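Local coordinates for Dps family protein (Staphylococcus aureus subsp. aureus, PDB 2D5K) that probably binds and oxidises iron within a twelve-subunit shell, as Dps proteins of the ferritin-like family do, and so may limit oxidative damage, at residues Leu26-His30 / Phe45-Tyr49; Val16-Ala22 / Cys77-Val83; Ala92-Glu97 / Phe143-Leu147; Phe103-Ser107 / Gln133-Asp137. The contacts are given in a common frame with arbitrary orientation. Residues are numbered along the deposited sequence.

Contact 1 (Leu26-His30 / Phe45-Tyr49); sequences LHNFH and FEELY
Two helical segments, Leu-26 to His-30 and Phe-45 to Tyr-49, run antiparallel, axes 8.8 Å apart with 166° between their directions; the register is set by His-30 opposite Phe-45, CA to CA 5.3 Å. Phe-45 (m) points across and takes Phe-29 CB over its ring face, 3.9 Å from the ring centroid, while the edge of the Phe-29 ring approaches the same face (T-shaped, centroids 5.9 Å). Glu-46, extended (t, t), places OE1 so that a water donates to it at 3.0 Å and also lies 3.0 Å from His-30 NE2. Leu-48 CB meets CD1 of Leu-26 (m, t) at 3.8 Å. Tyr-49 CB sits 3.7 Å from Leu-26 CB; rotamer p lays its ring on that of His-27 as a face-to-face stack (centroids 3.6 Å, planes at 14°) and directs its edge at the face of His-30 (t; centroids 5.3 Å, planes at 90°). His-30 is also bonded through ND1 to His-42 O and lies near Asp-57 and Glu-61 of a second subunit, consistent with the inter-subunit ferroxidase site of Dps proteins. Helix 92-120 packs on the pair through Leu-99, touching Leu-26, Phe-29 and Phe-45, and helix 123-147 meets Leu-48 through His-139 and Phe-143.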
loop_
_atom_site.group_PDB
_atom_site.type_symbol
_atom_site.label_atom_id
_atom_site.label_comp_id
_atom_site.label_asym_id
_atom_site.label_seq_id
_atom_site.Cartn_x
_atom_site.Cartn_y
_atom_site.Cartn_z
ATOM N N LEU B 26 -25.016 1.334 -19.146
ATOM C CA LEU B 26 -23.612 0.951 -19.218
ATOM C C LEU B 26 -23.414 -0.475 -18.710
ATOM O O LEU B 26 -22.495 -1.159 -19.142
ATOM C CB LEU B 26 -22.741 1.937 -18.432
ATOM C CG LEU B 26 -22.525 3.279 -19.138
ATOM C CD1 LEU B 26 -22.020 4.319 -18.146
ATOM C CD2 LEU B 26 -21.533 3.098 -20.280
ATOM N N HIS B 27 -24.265 -0.924 -17.788
ATOM C CA HIS B 27 -24.169 -2.297 -17.305
ATOM C C HIS B 27 -24.607 -3.200 -18.449
ATOM O O HIS B 27 -24.001 -4.238 -18.708
ATOM C CB HIS B 27 -25.085 -2.535 -16.100
ATOM C CG HIS B 27 -24.432 -2.255 -14.785
ATOM N ND1 HIS B 27 -24.197 -0.977 -14.325
ATOM C CD2 HIS B 27 -23.941 -3.092 -13.839
ATOM C CE1 HIS B 27 -23.590 -1.039 -13.152
ATOM N NE2 HIS B 27 -23.423 -2.311 -12.835
ATOM N N ASN B 28 -25.670 -2.787 -19.133
ATOM C CA ASN B 28 -26.198 -3.540 -20.265
ATOM C C ASN B 28 -25.101 -3.725 -21.313
ATOM O O ASN B 28 -24.852 -4.840 -21.775
ATOM C CB ASN B 28 -27.395 -2.790 -20.863
ATOM C CG ASN B 28 -28.001 -3.502 -22.059
ATOM O OD1 ASN B 28 -27.337 -3.712 -23.072
ATOM N ND2 ASN B 28 -29.277 -3.875 -21.946
ATOM N N PHE B 29 -24.432 -2.635 -21.681
ATOM C CA PHE B 29 -23.371 -2.719 -22.681
ATOM C C PHE B 29 -22.208 -3.559 -22.153
ATOM O O PHE B 29 -21.594 -4.321 -22.893
ATOM C CB PHE B 29 -22.898 -1.314 -23.079
ATOM C CG PHE B 29 -23.914 -0.530 -23.884
ATOM C CD1 PHE B 29 -25.142 -1.096 -24.232
ATOM C CD2 PHE B 29 -23.639 0.771 -24.294
ATOM C CE1 PHE B 29 -26.081 -0.376 -24.974
ATOM C CE2 PHE B 29 -24.571 1.500 -25.038
ATOM C CZ PHE B 29 -25.795 0.921 -25.377
ATOM N N HIS B 30 -21.923 -3.410 -20.864
ATOM C CA HIS B 30 -20.861 -4.150 -20.186
ATOM C C HIS B 30 -21.127 -5.657 -20.300
ATOM O O HIS B 30 -20.206 -6.449 -20.503
ATOM C CB HIS B 30 -20.836 -3.694 -18.715
ATOM C CG HIS B 30 -20.021 -4.552 -17.794
ATOM N ND1 HIS B 30 -18.643 -4.595 -17.829
ATOM C CD2 HIS B 30 -20.392 -5.316 -16.738
ATOM C CE1 HIS B 30 -18.201 -5.341 -16.831
ATOM N NE2 HIS B 30 -19.241 -5.790 -16.155
ATOM N N PHE B 45 -16.587 -0.028 -20.159
ATOM C CA PHE B 45 -17.961 0.257 -19.763
ATOM C C PHE B 45 -18.122 0.230 -18.246
ATOM O O PHE B 45 -18.946 0.962 -17.696
ATOM C CB PHE B 45 -18.938 -0.723 -20.425
ATOM C CG PHE B 45 -19.025 -0.573 -21.926
ATOM C CD1 PHE B 45 -18.880 0.676 -22.524
ATOM C CD2 PHE B 45 -19.262 -1.677 -22.736
ATOM C CE1 PHE B 45 -18.968 0.822 -23.910
ATOM C CE2 PHE B 45 -19.353 -1.541 -24.119
ATOM C CZ PHE B 45 -19.205 -0.289 -24.706
ATOM N N GLU B 46 -17.338 -0.605 -17.566
ATOM C CA GLU B 46 -17.414 -0.666 -16.106
ATOM C C GLU B 46 -16.800 0.597 -15.512
ATOM O O GLU B 46 -17.324 1.162 -14.557
ATOM C CB GLU B 46 -16.679 -1.893 -15.557
ATOM C CG GLU B 46 -16.845 -2.035 -14.042
ATOM C CD GLU B 46 -16.259 -3.314 -13.481
ATOM O OE1 GLU B 46 -16.270 -4.344 -14.188
ATOM O OE2 GLU B 46 -15.807 -3.293 -12.315
ATOM N N GLU B 47 -15.686 1.042 -16.080
ATOM C CA GLU B 47 -15.041 2.255 -15.589
ATOM C C GLU B 47 -16.037 3.401 -15.731
ATOM O O GLU B 47 -16.140 4.267 -14.861
ATOM C CB GLU B 47 -13.774 2.549 -16.396
ATOM C CG GLU B 47 -12.805 1.368 -16.460
ATOM C CD GLU B 47 -11.500 1.701 -17.168
ATOM O OE1 GLU B 47 -11.536 2.425 -18.186
ATOM O OE2 GLU B 47 -10.438 1.226 -16.712
ATOM N N LEU B 48 -16.782 3.390 -16.832
ATOM C CA LEU B 48 -17.775 4.423 -17.078
ATOM C C LEU B 48 -18.948 4.382 -16.106
ATOM O O LEU B 48 -19.376 5.434 -15.627
ATOM C CB LEU B 48 -18.287 4.337 -18.522
ATOM C CG LEU B 48 -17.249 4.758 -19.568
ATOM C CD1 LEU B 48 -17.756 4.448 -20.967
ATOM C CD2 LEU B 48 -16.955 6.250 -19.415
ATOM N N TYR B 49 -19.495 3.206 -15.800
ATOM C CA TYR B 49 -20.606 3.237 -14.865
ATOM C C TYR B 49 -20.139 3.530 -13.444
ATOM O O TYR B 49 -20.897 4.080 -12.653
ATOM C CB TYR B 49 -21.512 1.983 -14.941
ATOM C CG TYR B 49 -20.942 0.608 -14.625
ATOM C CD1 TYR B 49 -20.399 0.304 -13.372
ATOM C CD2 TYR B 49 -21.052 -0.423 -15.558
ATOM C CE1 TYR B 49 -19.990 -1.009 -13.061
ATOM C CE2 TYR B 49 -20.648 -1.724 -15.262
ATOM C CZ TYR B 49 -20.121 -2.013 -14.018
ATOM O OH TYR B 49 -19.735 -3.310 -13.748
HETATM O O HOH W 1 -17.425 -7.083 -14.210
#

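Contact 2 (Val16-Ala22 / Cys77-Val83); sequences VANWTVA and CLEQSIV
Val-16 to Ala-22 is regular helix; Cys-77 to Gln-80 is the last turn of a short helix, and at Ser-81 (phi/psi -53/136°) the chain leaves helical geometry and becomes loop. The backbones come close, Ala-17 to Cys-77 4.1 Å and Asn-18 to Ser-81 4.4 Å between CA atoms, allowed where small Ala-17 faces Cys-77 and Ser-81: Ala-17 CB settles 3.6 Å from Cys-77 O and 3.8 Å from Gln-80 CB. Val-21 (t), the main bump, fills a hollow between the helix end and the loop, with CG2 3.4 Å from Ser-81 CB and 4.1 Å from Leu-78 CD2, and CG1 3.3 Å from Val-83 O. Cys-77 SG (m) nestles 3.6 Å from Thr-20 CB. Asn-18 (m) reaches past the helix terminus, where its OD1 accepts a 2.8 Å hydrogen bond from Ile-82 N. Ser-81 OG donates to Val-83 O (2.7 Å). A short helix docked on the bundle within the long connection between its second and third helices is a hallmark of the Dps fold.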
loop_
_atom_site.group_PDB
_atom_site.type_symbol
_atom_site.label_atom_id
_atom_site.label_comp_id
_atom_site.label_asym_id
_atom_site.label_seq_id
_atom_site.Cartn_x
_atom_site.Cartn_y
_atom_site.Cartn_z
ATOM N N VAL B 16 -28.755 13.976 -12.574
ATOM C CA VAL B 16 -28.892 12.815 -11.694
ATOM C C VAL B 16 -29.699 11.774 -12.463
ATOM O O VAL B 16 -29.383 10.580 -12.441
ATOM C CB VAL B 16 -29.633 13.159 -10.377
ATOM C CG1 VAL B 16 -29.857 11.886 -9.560
ATOM C CG2 VAL B 16 -28.819 14.149 -9.562
ATOM N N ALA B 17 -30.731 12.243 -13.159
ATOM C CA ALA B 17 -31.590 11.376 -13.959
ATOM C C ALA B 17 -30.811 10.756 -15.119
ATOM O O ALA B 17 -30.843 9.540 -15.308
ATOM C CB ALA B 17 -32.778 12.166 -14.491
ATOM N N ASN B 18 -30.115 11.591 -15.891
ATOM C CA ASN B 18 -29.322 11.107 -17.024
ATOM C C ASN B 18 -28.344 10.010 -16.629
ATOM O O ASN B 18 -28.276 8.963 -17.267
ATOM C CB ASN B 18 -28.479 12.227 -17.646
ATOM C CG ASN B 18 -29.304 13.274 -18.360
ATOM O OD1 ASN B 18 -30.434 13.026 -18.780
ATOM N ND2 ASN B 18 -28.720 14.460 -18.528
ATOM N N TRP B 19 -27.574 10.263 -15.578
ATOM C CA TRP B 19 -26.565 9.310 -15.162
ATOM C C TRP B 19 -27.086 8.082 -14.436
ATOM O O TRP B 19 -26.417 7.050 -14.407
ATOM C CB TRP B 19 -25.480 10.037 -14.366
ATOM C CG TRP B 19 -24.733 10.990 -15.267
ATOM C CD1 TRP B 19 -24.985 12.323 -15.452
ATOM C CD2 TRP B 19 -23.693 10.648 -16.192
ATOM N NE1 TRP B 19 -24.169 12.829 -16.441
ATOM C CE2 TRP B 19 -23.367 11.822 -16.909
ATOM C CE3 TRP B 19 -23.008 9.462 -16.486
ATOM C CZ2 TRP B 19 -22.382 11.844 -17.903
ATOM C CZ3 TRP B 19 -22.027 9.483 -17.476
ATOM C CH2 TRP B 19 -21.727 10.670 -18.171
ATOM N N THR B 20 -28.279 8.178 -13.869
ATOM C CA THR B 20 -28.853 7.016 -13.210
ATOM C C THR B 20 -29.264 6.068 -14.340
ATOM O O THR B 20 -29.036 4.864 -14.266
ATOM C CB THR B 20 -30.077 7.392 -12.359
ATOM O OG1 THR B 20 -29.653 8.212 -11.258
ATOM C CG2 THR B 20 -30.752 6.142 -11.811
ATOM N N VAL B 21 -29.856 6.620 -15.395
ATOM C CA VAL B 21 -30.258 5.797 -16.532
ATOM C C VAL B 21 -29.011 5.253 -17.226
ATOM O O VAL B 21 -28.954 4.071 -17.578
ATOM C CB VAL B 21 -31.096 6.598 -17.550
ATOM C CG1 VAL B 21 -31.430 5.726 -18.750
ATOM C CG2 VAL B 21 -32.380 7.090 -16.891
ATOM N N ALA B 22 -28.010 6.111 -17.411
ATOM C CA ALA B 22 -26.766 5.703 -18.061
ATOM C C ALA B 22 -26.069 4.605 -17.267
ATOM O O ALA B 22 -25.452 3.706 -17.839
ATOM C CB ALA B 22 -25.837 6.899 -18.217
ATOM N N CYS B 77 -36.315 9.197 -12.634
ATOM C CA CYS B 77 -35.141 9.329 -13.487
ATOM C C CYS B 77 -35.483 9.049 -14.952
ATOM O O CYS B 77 -35.071 9.789 -15.847
ATOM C CB CYS B 77 -34.033 8.384 -13.014
ATOM S SG CYS B 77 -33.227 8.883 -11.461
ATOM N N LEU B 78 -36.244 7.985 -15.199
ATOM C CA LEU B 78 -36.633 7.634 -16.560
ATOM C C LEU B 78 -37.463 8.740 -17.203
ATOM O O LEU B 78 -37.444 8.914 -18.420
ATOM C CB LEU B 78 -37.433 6.327 -16.567
ATOM C CG LEU B 78 -36.660 5.037 -16.279
ATOM C CD1 LEU B 78 -37.631 3.884 -16.044
ATOM C CD2 LEU B 78 -35.738 4.727 -17.448
ATOM N N GLU B 79 -38.187 9.491 -16.380
ATOM C CA GLU B 79 -39.027 10.571 -16.886
ATOM C C GLU B 79 -38.228 11.792 -17.342
ATOM O O GLU B 79 -38.530 12.387 -18.374
ATOM C CB GLU B 79 -40.032 11.010 -15.814
ATOM C CG GLU B 79 -40.837 9.875 -15.202
ATOM C CD GLU B 79 -41.871 10.359 -14.199
ATOM O OE1 GLU B 79 -41.529 11.202 -13.338
ATOM O OE2 GLU B 79 -43.026 9.887 -14.266
ATOM N N GLN B 80 -37.204 12.157 -16.579
ATOM C CA GLN B 80 -36.405 13.338 -16.897
ATOM C C GLN B 80 -35.211 13.107 -17.826
ATOM O O GLN B 80 -34.856 13.983 -18.616
ATOM C CB GLN B 80 -35.896 13.977 -15.603
ATOM C CG GLN B 80 -36.954 14.174 -14.530
ATOM C CD GLN B 80 -36.391 14.818 -13.277
ATOM O OE1 GLN B 80 -37.044 14.853 -12.233
ATOM N NE2 GLN B 80 -35.174 15.343 -13.377
ATOM N N SER B 81 -34.597 11.935 -17.727
ATOM C CA SER B 81 -33.415 11.602 -18.520
ATOM C C SER B 81 -33.493 11.772 -20.039
ATOM O O SER B 81 -34.473 11.374 -20.670
ATOM C CB SER B 81 -32.992 10.162 -18.221
ATOM O OG SER B 81 -31.870 9.791 -19.005
ATOM N N ILE B 82 -32.446 12.355 -20.624
ATOM C CA ILE B 82 -32.382 12.502 -22.075
ATOM C C ILE B 82 -31.648 11.269 -22.596
ATOM O O ILE B 82 -31.564 11.028 -23.804
ATOM C CB ILE B 82 -31.622 13.779 -22.520
ATOM C CG1 ILE B 82 -30.173 13.736 -22.030
ATOM C CG2 ILE B 82 -32.354 15.013 -22.014
ATOM C CD1 ILE B 82 -29.295 14.815 -22.639
ATOM N N VAL B 83 -31.100 10.492 -21.665
ATOM C CA VAL B 83 -30.411 9.257 -22.009
ATOM C C VAL B 83 -31.489 8.183 -21.992
ATOM O O VAL B 83 -32.171 7.995 -20.983
ATOM C CB VAL B 83 -29.326 8.893 -20.972
ATOM C CG1 VAL B 83 -28.757 7.510 -21.275
ATOM C CG2 VAL B 83 -28.219 9.936 -20.990
#

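Contact 3 (Ala92-Glu97 / Phe143-Leu147)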
loop_
_atom_site.group_PDB
_atom_site.type_symbol
_atom_site.label_atom_id
_atom_site.label_comp_id
_atom_site.label_asym_id
_atom_site.label_seq_id
_atom_site.Cartn_x
_atom_site.Cartn_y
_atom_site.Cartn_z
ATOM N N ALA B 92 -20.898 -3.932 -30.761
ATOM C CA ALA B 92 -19.991 -3.099 -29.970
ATOM C C ALA B 92 -19.909 -1.701 -30.579
ATOM O O ALA B 92 -19.941 -0.698 -29.871
ATOM C CB ALA B 92 -18.605 -3.729 -29.919
ATOM N N GLU B 93 -19.805 -1.640 -31.902
ATOM C CA GLU B 93 -19.717 -0.358 -32.586
ATOM C C GLU B 93 -20.963 0.491 -32.335
ATOM O O GLU B 93 -20.862 1.688 -32.072
ATOM C CB GLU B 93 -19.524 -0.580 -34.091
ATOM C CG GLU B 93 -19.311 0.697 -34.881
ATOM C CD GLU B 93 -20.435 0.970 -35.856
ATOM O OE1 GLU B 93 -21.610 0.964 -35.428
ATOM O OE2 GLU B 93 -20.144 1.197 -37.050
ATOM N N GLN B 94 -22.136 -0.128 -32.405
ATOM C CA GLN B 94 -23.384 0.601 -32.185
ATOM C C GLN B 94 -23.491 1.082 -30.741
ATOM O O GLN B 94 -24.084 2.123 -30.466
ATOM C CB GLN B 94 -24.583 -0.278 -32.547
ATOM C CG GLN B 94 -24.603 -0.684 -34.014
ATOM C CD GLN B 94 -25.722 -1.651 -34.345
ATOM O OE1 GLN B 94 -25.998 -2.583 -33.591
ATOM N NE2 GLN B 94 -26.365 -1.440 -35.490
ATOM N N MET B 95 -22.913 0.326 -29.816
ATOM C CA MET B 95 -22.949 0.725 -28.414
ATOM C C MET B 95 -22.111 1.985 -28.230
ATOM O O MET B 95 -22.547 2.943 -27.595
ATOM C CB MET B 95 -22.389 -0.384 -27.520
ATOM C CG MET B 95 -23.237 -1.640 -27.481
ATOM S SD MET B 95 -22.477 -2.897 -26.436
ATOM C CE MET B 95 -23.850 -4.042 -26.251
ATOM N N VAL B 96 -20.906 1.978 -28.789
ATOM C CA VAL B 96 -20.021 3.129 -28.662
ATOM C C VAL B 96 -20.623 4.328 -29.389
ATOM O O VAL B 96 -20.524 5.457 -28.917
ATOM C CB VAL B 96 -18.613 2.810 -29.207
ATOM C CG1 VAL B 96 -17.720 4.039 -29.115
ATOM C CG2 VAL B 96 -18.009 1.665 -28.411
ATOM N N GLU B 97 -21.265 4.083 -30.530
ATOM C CA GLU B 97 -21.896 5.168 -31.271
ATOM C C GLU B 97 -22.985 5.819 -30.421
ATOM O O GLU B 97 -23.071 7.044 -30.352
ATOM C CB GLU B 97 -22.516 4.654 -32.578
ATOM C CG GLU B 97 -21.513 4.149 -33.596
ATOM C CD GLU B 97 -22.171 3.713 -34.897
ATOM O OE1 GLU B 97 -23.178 2.976 -34.834
ATOM O OE2 GLU B 97 -21.674 4.098 -35.977
ATOM N N PHE B 143 -14.315 7.889 -27.662
ATOM C CA PHE B 143 -15.331 7.119 -28.384
ATOM C C PHE B 143 -15.226 7.396 -29.880
ATOM O O PHE B 143 -15.219 6.470 -30.695
ATOM C CB PHE B 143 -16.755 7.485 -27.939
ATOM C CG PHE B 143 -17.042 7.212 -26.487
ATOM C CD1 PHE B 143 -16.426 6.157 -25.821
ATOM C CD2 PHE B 143 -17.957 8.001 -25.794
ATOM C CE1 PHE B 143 -16.716 5.891 -24.480
ATOM C CE2 PHE B 143 -18.256 7.742 -24.450
ATOM C CZ PHE B 143 -17.632 6.684 -23.795
ATOM N N LYS B 144 -15.155 8.675 -30.237
ATOM C CA LYS B 144 -15.060 9.062 -31.642
ATOM C C LYS B 144 -13.796 8.536 -32.304
ATOM O O LYS B 144 -13.803 8.211 -33.491
ATOM C CB LYS B 144 -15.121 10.583 -31.778
ATOM C CG LYS B 144 -16.458 11.179 -31.363
ATOM C CD LYS B 144 -16.424 12.698 -31.457
ATOM C CE LYS B 144 -17.747 13.314 -31.045
ATOM N NZ LYS B 144 -17.702 14.802 -31.174
ATOM N N SER B 145 -12.710 8.448 -31.541
ATOM C CA SER B 145 -11.458 7.936 -32.086
ATOM C C SER B 145 -11.609 6.439 -32.335
ATOM O O SER B 145 -11.180 5.924 -33.369
ATOM C CB SER B 145 -10.301 8.203 -31.114
ATOM O OG SER B 145 -10.047 9.595 -31.015
ATOM N N TYR B 146 -12.229 5.743 -31.387
ATOM C CA TYR B 146 -12.455 4.307 -31.518
ATOM C C TYR B 146 -13.307 4.035 -32.762
ATOM O O TYR B 146 -13.079 3.067 -33.489
ATOM C CB TYR B 146 -13.183 3.776 -30.278
ATOM C CG TYR B 146 -13.644 2.338 -30.393
ATOM C CD1 TYR B 146 -12.809 1.285 -30.026
ATOM C CD2 TYR B 146 -14.912 2.031 -30.891
ATOM C CE1 TYR B 146 -13.226 -0.043 -30.151
ATOM C CE2 TYR B 146 -15.336 0.708 -31.022
ATOM C CZ TYR B 146 -14.488 -0.322 -30.650
ATOM O OH TYR B 146 -14.900 -1.627 -30.784
ATOM N N LEU B 147 -14.284 4.906 -32.995
ATOM C CA LEU B 147 -15.208 4.772 -34.122
ATOM C C LEU B 147 -14.672 5.208 -35.482
ATOM O O LEU B 147 -15.264 4.891 -36.515
ATOM C CB LEU B 147 -16.491 5.549 -33.824
ATOM C CG LEU B 147 -17.331 5.036 -32.654
ATOM C CD1 LEU B 147 -18.415 6.049 -32.312
ATOM C CD2 LEU B 147 -17.938 3.686 -33.022
#
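The two helices run antiparallel with axes 9.9 Å apart, crossing at -148°, and a few side chains bridge the gap. Val-96, in the t rotamer, is the centre of the contact: CG1 packs between Phe-143 CB (3.8 Å) and Leu-147 CG (3.7 Å), and CG2 lies against Tyr-146 CE2 at 3.9 Å. Leu-147 (m, t) answers from the other helix, sending CD2 along the flank of Ala-92 to Glu-97 to sit 3.7 Å from Glu-93 O, 3.8 Å from Glu-93 CG and 3.7 Å from Glu-97 CG. The two glutamates differ, chi1 being t in Glu-93 and m in Glu-97; their aliphatic parts flank the leucine methyl while both residues remain exposed. Tyr-146 takes t and carries its OH to 4.3 Å from Ala-92 CB; in Phe-143, chi1 m carries the ring on toward Leu-48 and Phe-103. The contact is thus apolar packing at one end of the four-helix bundle. Helix 38-65 lines its inner side, Leu-41 touching Ala-92 and Tyr-146, and Leu-48 touching Phe-143, whereas Pro-36 and Phe-38 of a third subunit pack on Tyr-146 and Ser-145 respectively.

Contact 4 (Phe103-Ser107 / Gln133-Asp137)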
loop_
_atom_site.group_PDB
_atom_site.type_symbol
_atom_site.label_atom_id
_atom_site.label_comp_id
_atom_site.label_asym_id
_atom_site.label_seq_id
_atom_site.Cartn_x
_atom_site.Cartn_y
_atom_site.Cartn_z
ATOM N N PHE B 103 -23.173 11.302 -24.889
ATOM C CA PHE B 103 -22.201 12.233 -24.334
ATOM C C PHE B 103 -22.232 13.582 -25.035
ATOM O O PHE B 103 -22.021 14.619 -24.405
ATOM C CB PHE B 103 -20.807 11.608 -24.362
ATOM C CG PHE B 103 -20.564 10.639 -23.229
ATOM C CD1 PHE B 103 -21.522 9.686 -22.892
ATOM C CD2 PHE B 103 -19.388 10.689 -22.489
ATOM C CE1 PHE B 103 -21.314 8.798 -21.836
ATOM C CE2 PHE B 103 -19.169 9.806 -21.431
ATOM C CZ PHE B 103 -20.135 8.860 -21.104
ATOM N N THR B 104 -22.511 13.576 -26.334
ATOM C CA THR B 104 -22.613 14.828 -27.076
ATOM C C THR B 104 -23.830 15.588 -26.541
ATOM O O THR B 104 -23.767 16.800 -26.304
ATOM C CB THR B 104 -22.800 14.570 -28.592
ATOM O OG1 THR B 104 -21.571 14.087 -29.146
ATOM C CG2 THR B 104 -23.214 15.856 -29.315
ATOM N N ASN B 105 -24.935 14.872 -26.344
ATOM C CA ASN B 105 -26.156 15.490 -25.838
ATOM C C ASN B 105 -25.980 16.036 -24.426
ATOM O O ASN B 105 -26.433 17.137 -24.114
ATOM C CB ASN B 105 -27.318 14.491 -25.841
ATOM C CG ASN B 105 -27.710 14.057 -27.240
ATOM O OD1 ASN B 105 -27.405 14.736 -28.225
ATOM N ND2 ASN B 105 -28.405 12.928 -27.333
ATOM N N ILE B 106 -25.329 15.254 -23.573
ATOM C CA ILE B 106 -25.095 15.667 -22.198
ATOM C C ILE B 106 -24.170 16.882 -22.141
ATOM O O ILE B 106 -24.417 17.823 -21.387
ATOM C CB ILE B 106 -24.486 14.506 -21.382
ATOM C CG1 ILE B 106 -25.543 13.410 -21.206
ATOM C CG2 ILE B 106 -23.976 15.013 -20.025
ATOM C CD1 ILE B 106 -24.988 12.079 -20.722
ATOM N N SER B 107 -23.108 16.871 -22.942
ATOM C CA SER B 107 -22.180 17.995 -22.933
ATOM C C SER B 107 -22.900 19.286 -23.311
ATOM O O SER B 107 -22.622 20.344 -22.750
ATOM C CB SER B 107 -21.015 17.746 -23.893
ATOM O OG SER B 107 -20.080 18.812 -23.819
ATOM N N GLN B 133 -18.451 17.969 -17.390
ATOM C CA GLN B 133 -18.288 18.222 -18.818
ATOM C C GLN B 133 -16.866 17.883 -19.265
ATOM O O GLN B 133 -16.656 17.406 -20.380
ATOM C CB GLN B 133 -18.607 19.686 -19.137
ATOM C CG GLN B 133 -18.659 19.994 -20.634
ATOM C CD GLN B 133 -18.983 21.446 -20.909
ATOM O OE1 GLN B 133 -18.423 22.340 -20.279
ATOM N NE2 GLN B 133 -19.887 21.691 -21.862
ATOM N N THR B 134 -15.894 18.132 -18.393
ATOM C CA THR B 134 -14.497 17.835 -18.699
ATOM C C THR B 134 -14.343 16.350 -19.032
ATOM O O THR B 134 -13.774 15.983 -20.063
ATOM C CB THR B 134 -13.572 18.152 -17.496
ATOM O OG1 THR B 134 -13.636 19.553 -17.188
ATOM C CG2 THR B 134 -12.128 17.772 -17.819
ATOM N N SER B 135 -14.852 15.497 -18.149
ATOM C CA SER B 135 -14.750 14.053 -18.349
ATOM C C SER B 135 -15.606 13.571 -19.516
ATOM O O SER B 135 -15.180 12.720 -20.304
ATOM C CB SER B 135 -15.157 13.317 -17.074
ATOM O OG SER B 135 -15.113 11.914 -17.280
ATOM N N VAL B 136 -16.816 14.108 -19.626
ATOM C CA VAL B 136 -17.709 13.729 -20.720
ATOM C C VAL B 136 -17.054 14.000 -22.077
ATOM O O VAL B 136 -17.046 13.138 -22.967
ATOM C CB VAL B 136 -19.053 14.497 -20.618
ATOM C CG1 VAL B 136 -19.841 14.372 -21.921
ATOM C CG2 VAL B 136 -19.871 13.939 -19.451
ATOM N N ASP B 137 -16.495 15.193 -22.240
ATOM C CA ASP B 137 -15.849 15.552 -23.500
ATOM C C ASP B 137 -14.625 14.688 -23.785
ATOM O O ASP B 137 -14.373 14.309 -24.929
ATOM C CB ASP B 137 -15.439 17.030 -23.491
ATOM C CG ASP B 137 -16.629 17.969 -23.587
ATOM O OD1 ASP B 137 -17.748 17.491 -23.873
ATOM O OD2 ASP B 137 -16.441 19.191 -23.388
#
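Val-136, Ser-107 and Phe-103 provide most of the buried surface where these antiparallel helices pass, axes 9.5 Å apart and crossing at -155°. Val-136 is the chief apolar wedge. With chi1 at 166° its CG1 lies 3.3 Å from Phe-103 O, 3.8 Å from Phe-103 CD2 and 4.1 Å from Ser-107 CB, while CG2 is 4.3 Å from Ile-106 CG2; the branched side chain therefore fills the space along one turn of the facing helix. Ser-107 is the polar counterpart. Its t rotamer brings OG to Asp-137 OD1, to which it donates a 2.7 Å hydrogen bond. Gln-133, one turn earlier than Asp-137, adds two weak hydrogen bonds from NE2, to Ser-107 O at 3.2 Å and to Ser-107 OG at 3.5 Å, although its NE2 is also bonded to Glu-111. Phe-103 (m) turns the edge of its ring toward Val-136 O, and that ring meets Phe-143 edge-to-face farther along the same helix pair. The arrangement, an apolar inner strip bordered by a polar seam, joins the third and fourth long helices of the ferritin-like bundle. On its inner side Trp-19 of helix 5-32 packs against Ile-106 and Val-136; at the polar border Asp-137 OD2 forms a salt bridge with Arg-62 of a fourth subunit, tying this helix pair to the assembly.

The four contacts together trace the bundle: contact 1 pairs the first two long helices, contacts 3 and 4 pair the other two at points about 15 Å apart between centres, and contact 2 docks the short intervening helix on helix 5-32. Aromatic side chains connect them through the core. Trp-19 of contact 2 reaches contact 4, its CZ2 3.6 Å from Val-136 CG2; Phe-103 CD2 of contact 4 lies 3.7 Å from Phe-143 CE2 of contact 3; and Phe-143 CZ lies 3.6 Å from Leu-48 CD1 of contact 1. The ferroxidase site probably lies at His-30 of contact 1, whose centre is about 14 Å from that of contact 3 and about 15 Å from that of contact 2.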